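Local structure of xylanase 10C (Pseudomonas cellulosa, 1GNY) at residues Arg14-Gly19 and Gly43-Ile48; Gly32-Ala37 and Thr139-Ser144; Thr53-Val58 and Cys110-Asp115; Ile59-Asn64 and Val128-Lys133; Asn75-Ala80 and Gly89-Leu94. The protein cleaves internal linkages of the xylan backbone as an endo-xylanase, and this chain is its family 15 carbohydrate-binding module, which binds xylan and xylooligosaccharides. One frame throughout, in Å; residues are numbered along the deposited sequence.

Contact 1: Arg14-Gly19 and Gly43-Ile48. With XYP (beta-D-xylopyranose), chain B.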
# COMPACT_ATOMS: atom_id res chain seq x y z
N ARG A 14 1.32 -10.55 0.37
CA ARG A 14 0.33 -11.30 -0.42
C ARG A 14 -0.20 -10.43 -1.54
O ARG A 14 -0.20 -9.21 -1.43
CB ARG A 14 -0.92 -11.65 0.42
CG ARG A 14 -0.72 -12.32 1.75
CD ARG A 14 -2.04 -12.54 2.51
NE ARG A 14 -2.75 -11.34 3.02
CZ ARG A 14 -2.45 -10.72 4.16
NH1 ARG A 14 -1.46 -11.14 4.93
NH2 ARG A 14 -3.17 -9.68 4.57
N GLY A 15 -0.67 -11.08 -2.60
CA GLY A 15 -1.49 -10.38 -3.58
C GLY A 15 -2.83 -10.06 -2.93
O GLY A 15 -3.24 -10.65 -1.90
N ASN A 16 -3.51 -9.07 -3.52
CA ASN A 16 -4.84 -8.60 -3.06
C ASN A 16 -5.74 -8.13 -4.20
O ASN A 16 -5.26 -7.58 -5.21
CB ASN A 16 -4.69 -7.43 -2.10
CG ASN A 16 -5.89 -7.22 -1.21
OD1 ASN A 16 -6.58 -6.17 -1.26
ND2 ASN A 16 -6.13 -8.16 -0.36
N ALA A 17 -7.04 -8.41 -4.04
CA ALA A 17 -8.07 -7.91 -4.96
C ALA A 17 -9.19 -7.28 -4.14
O ALA A 17 -9.79 -7.92 -3.30
CB ALA A 17 -8.63 -9.00 -5.81
N SER A 18 -9.43 -6.00 -4.36
CA SER A 18 -10.54 -5.28 -3.68
C SER A 18 -11.72 -4.92 -4.60
O SER A 18 -12.72 -4.34 -4.14
CB SER A 18 -9.99 -3.98 -3.05
OG SER A 18 -9.60 -3.05 -4.08
N GLY A 19 -11.58 -5.22 -5.88
CA GLY A 19 -12.55 -4.90 -6.94
C GLY A 19 -12.99 -6.15 -7.69
O GLY A 19 -12.98 -7.24 -7.13
N GLY A 43 -3.69 -5.38 -6.14
CA GLY A 43 -2.57 -4.82 -5.40
C GLY A 43 -1.74 -5.84 -4.65
O GLY A 43 -1.81 -7.04 -4.89
N ALA A 44 -0.99 -5.30 -3.68
CA ALA A 44 -0.10 -6.07 -2.79
C ALA A 44 -0.24 -5.53 -1.38
O ALA A 44 -0.28 -4.33 -1.21
CB ALA A 44 1.29 -5.95 -3.24
N VAL A 45 -0.32 -6.45 -0.42
CA VAL A 45 -0.57 -6.11 0.99
C VAL A 45 0.28 -6.91 1.98
O VAL A 45 0.80 -7.97 1.63
CB VAL A 45 -2.07 -6.33 1.38
CG1 VAL A 45 -3.03 -5.39 0.60
CG2 VAL A 45 -2.48 -7.76 1.25
N PHE A 46 0.35 -6.39 3.21
CA PHE A 46 0.98 -7.05 4.34
C PHE A 46 0.16 -6.65 5.57
O PHE A 46 -0.67 -5.73 5.51
CB PHE A 46 2.45 -6.63 4.50
CG PHE A 46 2.63 -5.16 4.77
CD1 PHE A 46 2.68 -4.27 3.71
CD2 PHE A 46 2.68 -4.67 6.08
CE1 PHE A 46 2.78 -2.90 3.94
CE2 PHE A 46 2.79 -3.30 6.30
CZ PHE A 46 2.82 -2.43 5.25
N ASP A 47 0.45 -7.29 6.69
CA ASP A 47 -0.26 -6.96 7.92
C ASP A 47 0.62 -6.30 8.96
O ASP A 47 1.78 -6.69 9.16
CB ASP A 47 -0.82 -8.22 8.58
CG ASP A 47 -1.80 -8.93 7.73
OD1 ASP A 47 -2.58 -8.28 6.99
OD2 ASP A 47 -1.87 -10.17 7.77
N ILE A 48 0.08 -5.30 9.62
CA ILE A 48 0.65 -4.75 10.83
C ILE A 48 -0.05 -5.52 11.96
O ILE A 48 -1.28 -5.49 12.12
CB ILE A 48 0.44 -3.24 10.96
CG1 ILE A 48 1.27 -2.47 9.92
CG2 ILE A 48 0.81 -2.72 12.40
CD1 ILE A 48 2.81 -2.64 9.99
C1 XYP B . -10.56 -8.89 0.70
C2 XYP B . -9.47 -7.87 0.41
C3 XYP B . -9.91 -6.48 0.86
C4 XYP B . -11.32 -6.16 0.35
C5 XYP B . -12.23 -7.32 0.72
O2 XYP B . -8.29 -8.22 1.12
O3 XYP B . -8.99 -5.50 0.38
O4 XYP B . -11.75 -4.99 1.00
O5 XYP B . -11.77 -8.54 0.18

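Contact 2: Gly32-Ala37 and Thr139-Ser144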
# COMPACT_ATOMS: atom_id res chain seq x y z
N GLY A 32 12.76 -6.30 -3.94
CA GLY A 32 11.57 -6.17 -3.09
C GLY A 32 10.40 -7.04 -3.50
O GLY A 32 10.58 -8.26 -3.64
N VAL A 33 9.22 -6.43 -3.66
CA VAL A 33 7.93 -7.10 -3.98
C VAL A 33 7.34 -6.56 -5.27
O VAL A 33 7.19 -5.35 -5.39
CB VAL A 33 6.92 -6.93 -2.82
CG1 VAL A 33 5.53 -7.42 -3.19
CG2 VAL A 33 7.42 -7.65 -1.54
N THR A 34 6.97 -7.45 -6.19
CA THR A 34 6.41 -7.04 -7.51
C THR A 34 5.10 -7.76 -7.73
O THR A 34 4.95 -8.95 -7.40
CB THR A 34 7.39 -7.32 -8.70
OG1 THR A 34 8.66 -6.71 -8.42
CG2 THR A 34 6.90 -6.72 -10.04
N PHE A 35 4.15 -7.03 -8.30
CA PHE A 35 2.89 -7.62 -8.75
C PHE A 35 2.52 -7.18 -10.17
O PHE A 35 2.91 -6.08 -10.64
CB PHE A 35 1.74 -7.38 -7.76
CG PHE A 35 1.23 -5.96 -7.68
CD1 PHE A 35 1.82 -5.04 -6.80
CD2 PHE A 35 0.11 -5.56 -8.40
CE1 PHE A 35 1.35 -3.76 -6.71
CE2 PHE A 35 -0.37 -4.27 -8.30
CZ PHE A 35 0.25 -3.37 -7.43
N ALA A 36 1.75 -8.05 -10.83
CA ALA A 36 1.13 -7.77 -12.13
C ALA A 36 -0.17 -6.97 -11.89
O ALA A 36 -1.10 -7.42 -11.18
CB ALA A 36 0.82 -9.06 -12.87
N ALA A 37 -0.21 -5.75 -12.41
CA ALA A 37 -1.35 -4.85 -12.24
C ALA A 37 -2.46 -5.20 -13.26
O ALA A 37 -2.67 -4.52 -14.28
CB ALA A 37 -0.91 -3.39 -12.38
N THR A 139 3.47 -3.70 -14.48
CA THR A 139 3.86 -4.14 -13.13
C THR A 139 4.19 -2.98 -12.23
O THR A 139 4.44 -1.85 -12.70
CB THR A 139 5.06 -5.11 -13.17
OG1 THR A 139 6.23 -4.44 -13.66
CG2 THR A 139 4.83 -6.25 -14.12
N ILE A 140 4.16 -3.28 -10.93
CA ILE A 140 4.55 -2.36 -9.86
C ILE A 140 5.53 -3.08 -8.95
O ILE A 140 5.25 -4.23 -8.58
CB ILE A 140 3.32 -1.90 -9.03
CG1 ILE A 140 2.31 -1.09 -9.88
CG2 ILE A 140 3.75 -1.07 -7.82
CD1 ILE A 140 2.79 0.21 -10.45
N THR A 141 6.64 -2.43 -8.60
CA THR A 141 7.61 -2.95 -7.63
C THR A 141 7.64 -2.05 -6.39
O THR A 141 7.80 -0.83 -6.51
CB THR A 141 9.03 -3.10 -8.21
OG1 THR A 141 9.00 -4.06 -9.30
CG2 THR A 141 10.01 -3.62 -7.16
N ILE A 142 7.46 -2.66 -5.22
CA ILE A 142 7.65 -1.97 -3.92
C ILE A 142 9.04 -2.34 -3.37
O ILE A 142 9.34 -3.50 -3.12
CB ILE A 142 6.56 -2.31 -2.85
CG1 ILE A 142 5.17 -2.11 -3.43
CG2 ILE A 142 6.75 -1.44 -1.60
CD1 ILE A 142 4.51 -3.37 -3.88
N LYS A 143 9.90 -1.33 -3.19
CA LYS A 143 11.27 -1.54 -2.65
C LYS A 143 11.32 -1.49 -1.12
O LYS A 143 12.10 -2.22 -0.49
CB LYS A 143 12.25 -0.50 -3.25
CG LYS A 143 12.44 -0.64 -4.73
CD LYS A 143 13.61 0.16 -5.24
CE LYS A 143 14.15 -0.39 -6.54
NZ LYS A 143 15.30 0.44 -7.01
N SER A 144 10.51 -0.61 -0.53
CA SER A 144 10.47 -0.42 0.93
C SER A 144 9.18 0.25 1.37
O SER A 144 8.56 1.01 0.60
CB SER A 144 11.66 0.43 1.40
OG SER A 144 11.56 1.80 0.94

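Contact 3: Thr53-Val58 and Cys110-Asp115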
# COMPACT_ATOMS: atom_id res chain seq x y z
N THR A 53 -1.75 1.67 17.03
CA THR A 53 -1.95 3.12 17.27
C THR A 53 -1.49 3.82 15.98
O THR A 53 -0.39 4.41 15.91
CB THR A 53 -1.18 3.60 18.48
OG1 THR A 53 -1.65 2.89 19.64
CG2 THR A 53 -1.44 5.07 18.77
N LEU A 54 -2.32 3.65 14.95
CA LEU A 54 -2.02 4.13 13.60
C LEU A 54 -2.65 5.48 13.20
O LEU A 54 -2.33 6.00 12.13
CB LEU A 54 -2.35 3.04 12.56
CG LEU A 54 -1.31 1.96 12.42
CD1 LEU A 54 -1.92 0.75 11.65
CD2 LEU A 54 -0.01 2.44 11.75
N GLU A 55 -3.47 6.06 14.05
CA GLU A 55 -4.04 7.38 13.70
C GLU A 55 -2.92 8.41 13.65
O GLU A 55 -2.04 8.41 14.52
CB GLU A 55 -5.13 7.79 14.69
CG GLU A 55 -6.41 6.98 14.57
CD GLU A 55 -7.16 7.22 13.26
OE1 GLU A 55 -6.95 8.30 12.63
OE2 GLU A 55 -7.94 6.34 12.86
N ASP A 56 -2.92 9.24 12.59
CA ASP A 56 -1.88 10.26 12.33
C ASP A 56 -0.51 9.66 11.93
O ASP A 56 0.49 10.37 11.83
CB ASP A 56 -1.76 11.26 13.50
CG ASP A 56 -3.06 12.02 13.75
OD1 ASP A 56 -3.70 12.48 12.80
OD2 ASP A 56 -3.53 12.19 14.88
N ALA A 57 -0.48 8.37 11.62
CA ALA A 57 0.74 7.72 11.13
C ALA A 57 0.95 8.07 9.65
O ALA A 57 -0.02 8.32 8.93
CB ALA A 57 0.67 6.20 11.28
N VAL A 58 2.20 8.10 9.23
CA VAL A 58 2.58 8.36 7.83
C VAL A 58 3.21 7.12 7.22
O VAL A 58 4.22 6.64 7.72
CB VAL A 58 3.54 9.54 7.69
CG1 VAL A 58 3.91 9.77 6.24
CG2 VAL A 58 2.89 10.78 8.31
N CYS A 110 1.25 8.47 2.44
CA CYS A 110 -0.14 8.40 2.83
C CYS A 110 -0.27 8.61 4.31
O CYS A 110 0.34 7.89 5.09
CB CYS A 110 -0.74 7.03 2.48
SG CYS A 110 -2.47 6.82 2.93
N THR A 111 -1.04 9.62 4.71
CA THR A 111 -1.30 9.87 6.14
C THR A 111 -2.64 9.24 6.54
O THR A 111 -3.69 9.49 5.92
CB THR A 111 -1.34 11.37 6.46
OG1 THR A 111 -0.06 11.95 6.24
CG2 THR A 111 -1.58 11.62 7.93
N ILE A 112 -2.61 8.42 7.59
CA ILE A 112 -3.83 7.82 8.14
C ILE A 112 -4.47 8.84 9.08
O ILE A 112 -3.86 9.27 10.04
CB ILE A 112 -3.53 6.49 8.90
CG1 ILE A 112 -2.98 5.42 7.95
CG2 ILE A 112 -4.78 6.01 9.64
CD1 ILE A 112 -2.38 4.15 8.65
N ASP A 113 -5.71 9.22 8.80
CA ASP A 113 -6.44 10.19 9.62
C ASP A 113 -7.96 9.99 9.46
O ASP A 113 -8.57 10.52 8.52
CB ASP A 113 -6.03 11.61 9.22
CG ASP A 113 -6.71 12.69 10.06
OD1 ASP A 113 -7.30 12.40 11.12
OD2 ASP A 113 -6.69 13.89 9.70
N GLU A 114 -8.54 9.21 10.37
CA GLU A 114 -9.99 8.95 10.41
C GLU A 114 -10.63 9.70 11.58
O GLU A 114 -10.11 9.72 12.69
CB GLU A 114 -10.29 7.45 10.48
CG GLU A 114 -9.93 6.69 9.20
CD GLU A 114 -10.85 7.03 8.04
OE1 GLU A 114 -12.04 6.64 8.07
OE2 GLU A 114 -10.40 7.72 7.10
N ASP A 115 -11.77 10.32 11.30
CA ASP A 115 -12.46 11.15 12.31
C ASP A 115 -12.90 10.36 13.56
O ASP A 115 -12.84 10.89 14.67
CB ASP A 115 -13.66 11.88 11.70
CG ASP A 115 -13.26 12.97 10.72
OD1 ASP A 115 -12.14 13.53 10.79
OD2 ASP A 115 -14.05 13.35 9.82
O HOH W 1 -7.18 10.80 13.35
O HOH W 2 -5.49 14.45 13.18

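Contact 4: Ile59-Asn64 and Val128-Lys133. With NA (sodium ion), chain C.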
# COMPACT_ATOMS: atom_id res chain seq x y z
N ILE A 59 2.60 6.60 6.16
CA ILE A 59 3.12 5.47 5.38
C ILE A 59 3.92 6.04 4.22
O ILE A 59 3.39 6.87 3.45
CB ILE A 59 1.97 4.59 4.84
CG1 ILE A 59 1.07 4.10 5.99
CG2 ILE A 59 2.50 3.40 4.04
CD1 ILE A 59 -0.27 3.60 5.51
N ALA A 60 5.17 5.63 4.09
CA ALA A 60 6.00 6.06 2.94
C ALA A 60 6.46 4.81 2.19
O ALA A 60 7.09 3.93 2.79
CB ALA A 60 7.18 6.87 3.39
N MET A 61 6.15 4.74 0.89
CA MET A 61 6.57 3.61 0.06
C MET A 61 7.53 4.05 -1.03
O MET A 61 7.25 5.01 -1.72
CB MET A 61 5.35 2.95 -0.60
CG MET A 61 4.36 2.41 0.36
SD MET A 61 3.36 1.10 -0.44
CE MET A 61 2.31 0.71 0.93
N VAL A 62 8.66 3.36 -1.19
CA VAL A 62 9.55 3.64 -2.36
C VAL A 62 9.10 2.62 -3.40
O VAL A 62 9.15 1.41 -3.13
CB VAL A 62 11.03 3.47 -2.07
CG1 VAL A 62 11.86 3.65 -3.36
CG2 VAL A 62 11.49 4.49 -1.02
N VAL A 63 8.69 3.10 -4.57
CA VAL A 63 8.17 2.22 -5.64
C VAL A 63 8.83 2.45 -6.99
O VAL A 63 9.45 3.48 -7.20
CB VAL A 63 6.64 2.34 -5.83
CG1 VAL A 63 5.92 2.09 -4.51
CG2 VAL A 63 6.24 3.73 -6.38
N ASN A 64 8.73 1.45 -7.86
CA ASN A 64 9.12 1.61 -9.26
C ASN A 64 7.99 1.11 -10.12
O ASN A 64 7.48 -0.02 -9.92
CB ASN A 64 10.39 0.89 -9.61
CG ASN A 64 10.91 1.28 -11.00
OD1 ASN A 64 10.44 0.76 -12.00
ND2 ASN A 64 11.83 2.27 -11.05
N VAL A 128 -2.40 -3.43 5.21
CA VAL A 128 -1.87 -2.23 4.55
C VAL A 128 -1.33 -2.61 3.18
O VAL A 128 -0.74 -3.68 3.02
CB VAL A 128 -0.72 -1.57 5.39
CG1 VAL A 128 -0.18 -0.30 4.70
CG2 VAL A 128 -1.18 -1.27 6.80
N GLY A 129 -1.53 -1.77 2.18
CA GLY A 129 -0.95 -2.07 0.88
C GLY A 129 -1.06 -0.98 -0.14
O GLY A 129 -1.30 0.18 0.25
N ILE A 130 -0.83 -1.35 -1.39
CA ILE A 130 -0.94 -0.43 -2.55
C ILE A 130 -1.64 -1.16 -3.67
O ILE A 130 -1.39 -2.35 -3.90
CB ILE A 130 0.46 0.14 -2.96
CG1 ILE A 130 0.30 1.32 -3.94
CG2 ILE A 130 1.39 -0.95 -3.44
CD1 ILE A 130 1.65 2.06 -4.23
N GLN A 131 -2.51 -0.47 -4.39
CA GLN A 131 -3.30 -1.08 -5.45
C GLN A 131 -3.46 -0.16 -6.66
O GLN A 131 -3.39 1.08 -6.50
CB GLN A 131 -4.70 -1.52 -4.96
CG GLN A 131 -5.58 -0.36 -4.45
CD GLN A 131 -6.93 -0.83 -3.90
OE1 GLN A 131 -7.17 -2.05 -3.81
NE2 GLN A 131 -7.83 0.13 -3.54
N ALA A 132 -3.66 -0.75 -7.81
CA ALA A 132 -3.89 -0.01 -9.03
C ALA A 132 -5.36 0.40 -9.10
O ALA A 132 -6.25 -0.34 -8.67
CB ALA A 132 -3.53 -0.86 -10.23
N LYS A 133 -5.62 1.56 -9.68
CA LYS A 133 -6.99 2.04 -9.90
C LYS A 133 -7.13 2.56 -11.34
O LYS A 133 -6.30 3.35 -11.78
CB LYS A 133 -7.38 3.18 -8.96
CG LYS A 133 -7.28 2.91 -7.44
CD LYS A 133 -8.29 1.95 -6.98
CE LYS A 133 -9.69 2.56 -6.73
NZ LYS A 133 -10.66 1.37 -6.81
NA NA C . 10.43 1.96 -14.11
O HOH W 3 12.94 3.06 -13.66
O HOH W 4 10.91 0.69 -15.52

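Contact 5: Asn75-Ala80 and Gly89-Leu94. With XYP (beta-D-xylopyranose), chain D; XYP (beta-D-xylopyranose), chain E.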
# COMPACT_ATOMS: atom_id res chain seq x y z
N ASN A 75 -4.01 4.93 -11.80
CA ASN A 75 -3.54 5.61 -10.61
C ASN A 75 -3.06 4.59 -9.56
O ASN A 75 -3.32 3.39 -9.73
CB ASN A 75 -4.65 6.44 -9.97
CG ASN A 75 -5.24 7.48 -10.92
OD1 ASN A 75 -4.54 8.09 -11.75
ND2 ASN A 75 -6.57 7.64 -10.85
N LEU A 76 -2.36 5.07 -8.54
CA LEU A 76 -1.89 4.19 -7.43
C LEU A 76 -2.47 4.68 -6.12
O LEU A 76 -2.33 5.89 -5.76
CB LEU A 76 -0.37 4.14 -7.34
CG LEU A 76 0.37 3.28 -8.36
CD1 LEU A 76 1.87 3.49 -8.22
CD2 LEU A 76 -0.02 1.80 -8.25
N GLN A 77 -3.03 3.74 -5.38
CA GLN A 77 -3.65 4.04 -4.08
C GLN A 77 -3.03 3.22 -2.96
O GLN A 77 -3.18 2.01 -2.94
CB GLN A 77 -5.16 3.76 -4.12
CG GLN A 77 -5.85 3.95 -2.76
CD GLN A 77 -7.35 3.75 -2.81
OE1 GLN A 77 -7.88 2.99 -3.64
NE2 GLN A 77 -8.05 4.41 -1.90
N ILE A 78 -2.32 3.90 -2.07
CA ILE A 78 -1.90 3.32 -0.77
C ILE A 78 -3.18 3.30 0.07
O ILE A 78 -3.88 4.29 0.13
CB ILE A 78 -0.76 4.12 -0.09
CG1 ILE A 78 0.53 4.05 -0.90
CG2 ILE A 78 -0.54 3.63 1.35
CD1 ILE A 78 1.58 5.05 -0.47
N PHE A 79 -3.42 2.23 0.81
CA PHE A 79 -4.61 2.12 1.67
C PHE A 79 -4.32 1.29 2.91
O PHE A 79 -3.32 0.59 2.96
CB PHE A 79 -5.79 1.52 0.88
CG PHE A 79 -5.57 0.09 0.42
CD1 PHE A 79 -4.77 -0.20 -0.68
CD2 PHE A 79 -6.14 -0.96 1.13
CE1 PHE A 79 -4.56 -1.52 -1.09
CE2 PHE A 79 -5.90 -2.26 0.75
CZ PHE A 79 -5.12 -2.56 -0.38
N ALA A 80 -5.22 1.34 3.89
CA ALA A 80 -5.14 0.53 5.08
C ALA A 80 -6.58 0.21 5.51
O ALA A 80 -7.48 0.99 5.27
CB ALA A 80 -4.39 1.27 6.18
N GLY A 89 -11.67 1.70 6.83
CA GLY A 89 -10.31 1.98 6.39
C GLY A 89 -9.95 3.40 6.05
O GLY A 89 -10.70 4.33 6.33
N GLU A 90 -8.75 3.52 5.50
CA GLU A 90 -8.20 4.80 5.03
C GLU A 90 -8.21 4.72 3.51
O GLU A 90 -7.40 4.02 2.91
CB GLU A 90 -6.76 5.06 5.52
CG GLU A 90 -6.16 6.37 5.00
CD GLU A 90 -7.04 7.60 5.27
OE1 GLU A 90 -7.16 8.00 6.45
OE2 GLU A 90 -7.63 8.14 4.31
N TRP A 91 -9.13 5.46 2.90
CA TRP A 91 -9.39 5.43 1.46
C TRP A 91 -9.10 6.77 0.74
O TRP A 91 -9.40 6.90 -0.44
CB TRP A 91 -10.88 5.08 1.29
CG TRP A 91 -11.25 3.80 2.00
CD1 TRP A 91 -12.06 3.64 3.10
CD2 TRP A 91 -10.79 2.50 1.66
NE1 TRP A 91 -12.12 2.32 3.45
CE2 TRP A 91 -11.36 1.59 2.58
CE3 TRP A 91 -9.98 2.00 0.63
CZ2 TRP A 91 -11.12 0.21 2.52
CZ3 TRP A 91 -9.75 0.63 0.56
CH2 TRP A 91 -10.30 -0.24 1.51
N ASP A 92 -8.51 7.73 1.42
CA ASP A 92 -8.34 9.09 0.84
C ASP A 92 -6.96 9.42 0.22
O ASP A 92 -6.72 10.58 -0.20
CB ASP A 92 -8.71 10.16 1.89
CG ASP A 92 -10.18 10.07 2.35
OD1 ASP A 92 -11.07 9.66 1.57
OD2 ASP A 92 -10.51 10.39 3.52
N CYS A 93 -6.09 8.42 0.12
CA CYS A 93 -4.76 8.62 -0.47
C CYS A 93 -4.81 8.22 -1.93
O CYS A 93 -5.44 7.23 -2.28
CB CYS A 93 -3.72 7.79 0.27
SG CYS A 93 -3.54 8.28 2.01
N LEU A 94 -4.16 9.01 -2.78
CA LEU A 94 -4.07 8.69 -4.21
C LEU A 94 -2.92 9.40 -4.86
O LEU A 94 -2.63 10.56 -4.54
CB LEU A 94 -5.36 9.07 -4.94
CG LEU A 94 -5.46 8.56 -6.38
CD1 LEU A 94 -5.63 7.05 -6.38
CD2 LEU A 94 -6.62 9.23 -7.07
C1 XYP D . -13.89 0.81 -0.82
C2 XYP D . -14.16 1.49 -2.14
C3 XYP D . -13.94 2.98 -2.05
C4 XYP D . -14.65 3.53 -0.84
C5 XYP D . -14.24 2.71 0.37
O2 XYP D . -13.33 0.95 -3.16
O3 XYP D . -14.38 3.65 -3.22
O4 XYP D . -14.21 4.86 -0.72
O5 XYP D . -14.59 1.35 0.19
C1 XYP E . -12.51 -4.04 0.24
C2 XYP E . -13.68 -3.60 1.10
C3 XYP E . -14.46 -2.55 0.32
C4 XYP E . -13.55 -1.41 -0.08
C5 XYP E . -12.36 -1.98 -0.81
O2 XYP E . -14.53 -4.70 1.37
O3 XYP E . -15.46 -1.97 1.13
O4 XYP E . -14.27 -0.53 -0.94
O5 XYP E . -11.70 -2.99 -0.03
O HOH W 5 -6.32 5.41 0.61

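Contact 1: Arg14-Gly19 and Gly43-Ile48
Arg14 and Asp47 make the charged part, a salt bridge in which the guanidinium grips the carboxylate end-on with two nitrogens, one to each oxygen. NH2 of Arg14 reaches OD1 of Asp47 at 2.9 Å, almost straight and in the guanidinium plane, on the syn side of the oxygen but tilted from the carboxylate plane. The second bond, from Arg14 NH1 to Asp47 OD2 at 3.0 Å, is more bent and comes from above the carboxylate plane, the two flat groups being turned 42° apart. Arg14 NH2 is also bonded to Gln127 and Asp47 OD2 to Lys83, which probably fixes both groups further.

The two strands pair antiparallel through their backbones. Arg14 and Val45 form one hydrogen-bonded pair, and Asn16 and Gly43 another, with Asn16 N to Gly43 O at 3.0 Å; Gly15 faces Ala44 between them in a non-hydrogen-bonded pair.

Apolar contact is carried by Val45. Its CG1 lies 3.8 Å from CB of Asn16, the two side chains crossing at about a right angle, while CG2 approaches NH2 of Arg14.

Sugar binding falls to Asn16, whose CG stands anti to the backbone N (chi1 -159°). ND2 donates a short, nearly straight bond of 2.6 Å to O2 of the xylose, and OD1 lies 3.0 Å from its O3. Gln81 and Gln127 bind the same sugar.

Strand 14-17 is one of the two outermost strands of a five-stranded antiparallel sheet; strand 42-48 comes next and pairs also with strand 126-133, while Phe79 of strand 75-82 touches Asn16 and Val45.

Contact 2: Gly32-Ala37 and Thr139-Ser144
Thr34 and Thr141 meet through their hydroxyls, OG1 to OG1 at 2.8 Å, in a hydrogen bond that either could donate. In both residues OG1 stands anti to the carbonyl carbon (chi1 -54° and -62°), and CG2 of Thr34 lies close to OG1 of Thr141. On the other face the ring of Phe35 lies side by side with Ile140, with CE1 of Phe35 3.6 Å from CB of Ile140. CD1 of Ile142 comes to the edge of that ring at 4.3 Å from CE1 of Phe35.

Behind these side chains the backbones pair in antiparallel register. Val33 with Ile142 and Phe35 with Ile140 are hydrogen-bonded pairs, the shortest bond running from Ile142 N to Val33 O at 2.7 Å. At Gly32 the backbone angles alone call for glycine, a CB being jammed against the preceding carbonyl O; across the contact it would also clash with Ile142 O.

Further out, Met9 touches Val33 and Ile142, while Phe69 of helix 67-72 packs on Ile140. Lys143 and Ser144 both face Val62, a classic beta bulge. The whole is antiparallel sheet pairing with one face largely of threonines and partly exposed and the other buried, as in a beta-sandwich.

Contact 3: Thr53-Val58 and Cys110-Asp115
Glu55 and Ile112 sit at the tight part of this contact, where a type II turn from Leu54 to Ala57 folds against the end of strand 106-111. CB of Ile112 lies 3.5 Å from Leu54 O, and its CD1 reaches CB of Leu54. Two backbone bonds clamp the same residue: Ile112 N to Ala57 O at 2.9 Å, and Asp56 N to Ile112 O at 2.7 Å, the latter more bent. Glu55 bends at chi2 (-67°), and its OE1 accepts a nearly straight bond of 2.9 Å from Glu114 N on the syn lone pair. Its other oxygen, OE2, is bonded to Phe119 N, so the carboxylate bridges two backbone amides. An alanine in place of Glu55 would probably leave the amides of Glu114 and Phe119 without their acceptor.

The solvent side is looser and acidic. OD1 of Asp56 and OD1 of Asp113 stand 4.0 Å apart, like charges bridged by a water, although its bond to Asp113 is weak. Another water lies 2.6 Å from Glu55 OE1 and also reaches Asp113 OD1. Lys118 forms a salt bridge with Glu114, whose end leads away from Glu55.

Val58 and Thr111 make an antiparallel non-hydrogen-bonded pair beside the disulfide of Cys110 with Cys93. The arrangement is a beta turn leading into strand 58-65 and held by a glutamate against the loop that leaves strand 106-111.

Contact 4: Ile59-Asn64 and Val128-Lys133
Met61 reaches from strand 58-65 across the interior to Ile130 and Gly129 on strand 126-133. Its CB points toward the facing strand, and CG lies anti to the carbonyl carbon (chi1 -61°). Beyond CG the chain runs extended, sliding past Ile130 in the opposite direction. SD comes 4.0 Å from CB of Ile130 and nearly as close to its CG2. The terminal CE then meets the backbone, 3.7 Å from Gly129 O. An alanine in place of Met61 would probably open a gap beside Ile130 and leave the backbone of Gly129 without this cover.

Apolar contacts flank Met61 in sequence. Ile59 and Val128 reach toward each other tip to tip, CD1 of Ile59 to CG1 of Val128 at 4.0 Å. Val63 touches Ile130 more loosely, CG1 of Val63 being 4.3 Å from CD1 of Ile130. The strand axes approach to 9.7 Å at an angle of 50°, the spacing of two stacked sheets.

Asn64, near the end of strand 58-65, binds a sodium ion through OD1 at 2.4 Å; Val65 and Ala102 also contribute oxygens, along with a water. No hydrogen bond joins the two segments: the sheets of this beta-sandwich meet here through buried aliphatic and thioether groups, with one methyl against a backbone carbonyl, so their cohesion here probably rests mainly on dispersion and the exclusion of water.

Contact 5: Asn75-Ala80 and Gly89-Leu94
Trp91 has CG anti to the carbonyl carbon (chi1 -55°), while Phe79 has it between the backbone N and the carbonyl carbon (chi1 65°), and the two rings come near parallel, planes 9° apart. They are offset so far that they barely overlap, with CD2 of Phe79 4.0 Å from CZ3 of Trp91. Gln77 extends to the indole, its NE2 lying at the edge and in its plane.

A group of polar atoms gathers round one water. It donates to Ile78 O at 2.7 Å and Glu90 O at 2.9 Å, and accepts from Cys93 N and Gln77 NE2, four partners bridging the two segments. OE1 of Gln77 is bonded to Gln131. Backbone pairing is slight: Glu90 N gives a nearly straight bond of 2.8 Å to Ala80 O. Within its own segment Glu90 OE2 accepts from Asp92 N on the anti lone pair.

CD1 of Leu94 packs against CB of Asn75 at 3.8 Å, and Cys93 carries the disulfide to Cys110.

C5 of one xylose lies over a face of Trp91, offset toward the rim, 3.6 Å from CG of Trp91, and O5 of another is 3.4 Å from CH2 of Trp91. The backbone O of Ser87 accepts from Trp91 NE1. The indole thus offers the sugars an apolar platform for CH-pi contact, its orientation probably held by the backbone of Ser87 and the packing of Phe79.

How the contacts relate
From the N terminus, contact 1 closes first, joining strands 14-17 and 42-48 at the edge of the xylan-binding sheet. Contact 2 crosses it: opening at 32-37, it closes only at 139-144, spanning contacts 3, 4 and 5. Contact 3 crosses contact 4, since 53-58 precedes 59-64 and 110-115 precedes 128-133. Contact 5, a hairpin continued by a loop, lies within the spans of both. Contact 4 joins the two sheets face to face, while contact 2 belongs to the sheet opposite the sugars. The Cys93-Cys110 disulfide links contacts 5 and 3, and Ser18 of contact 1 is bonded to Gln131 of contact 4, which in turn bonds Gln77 of contact 5.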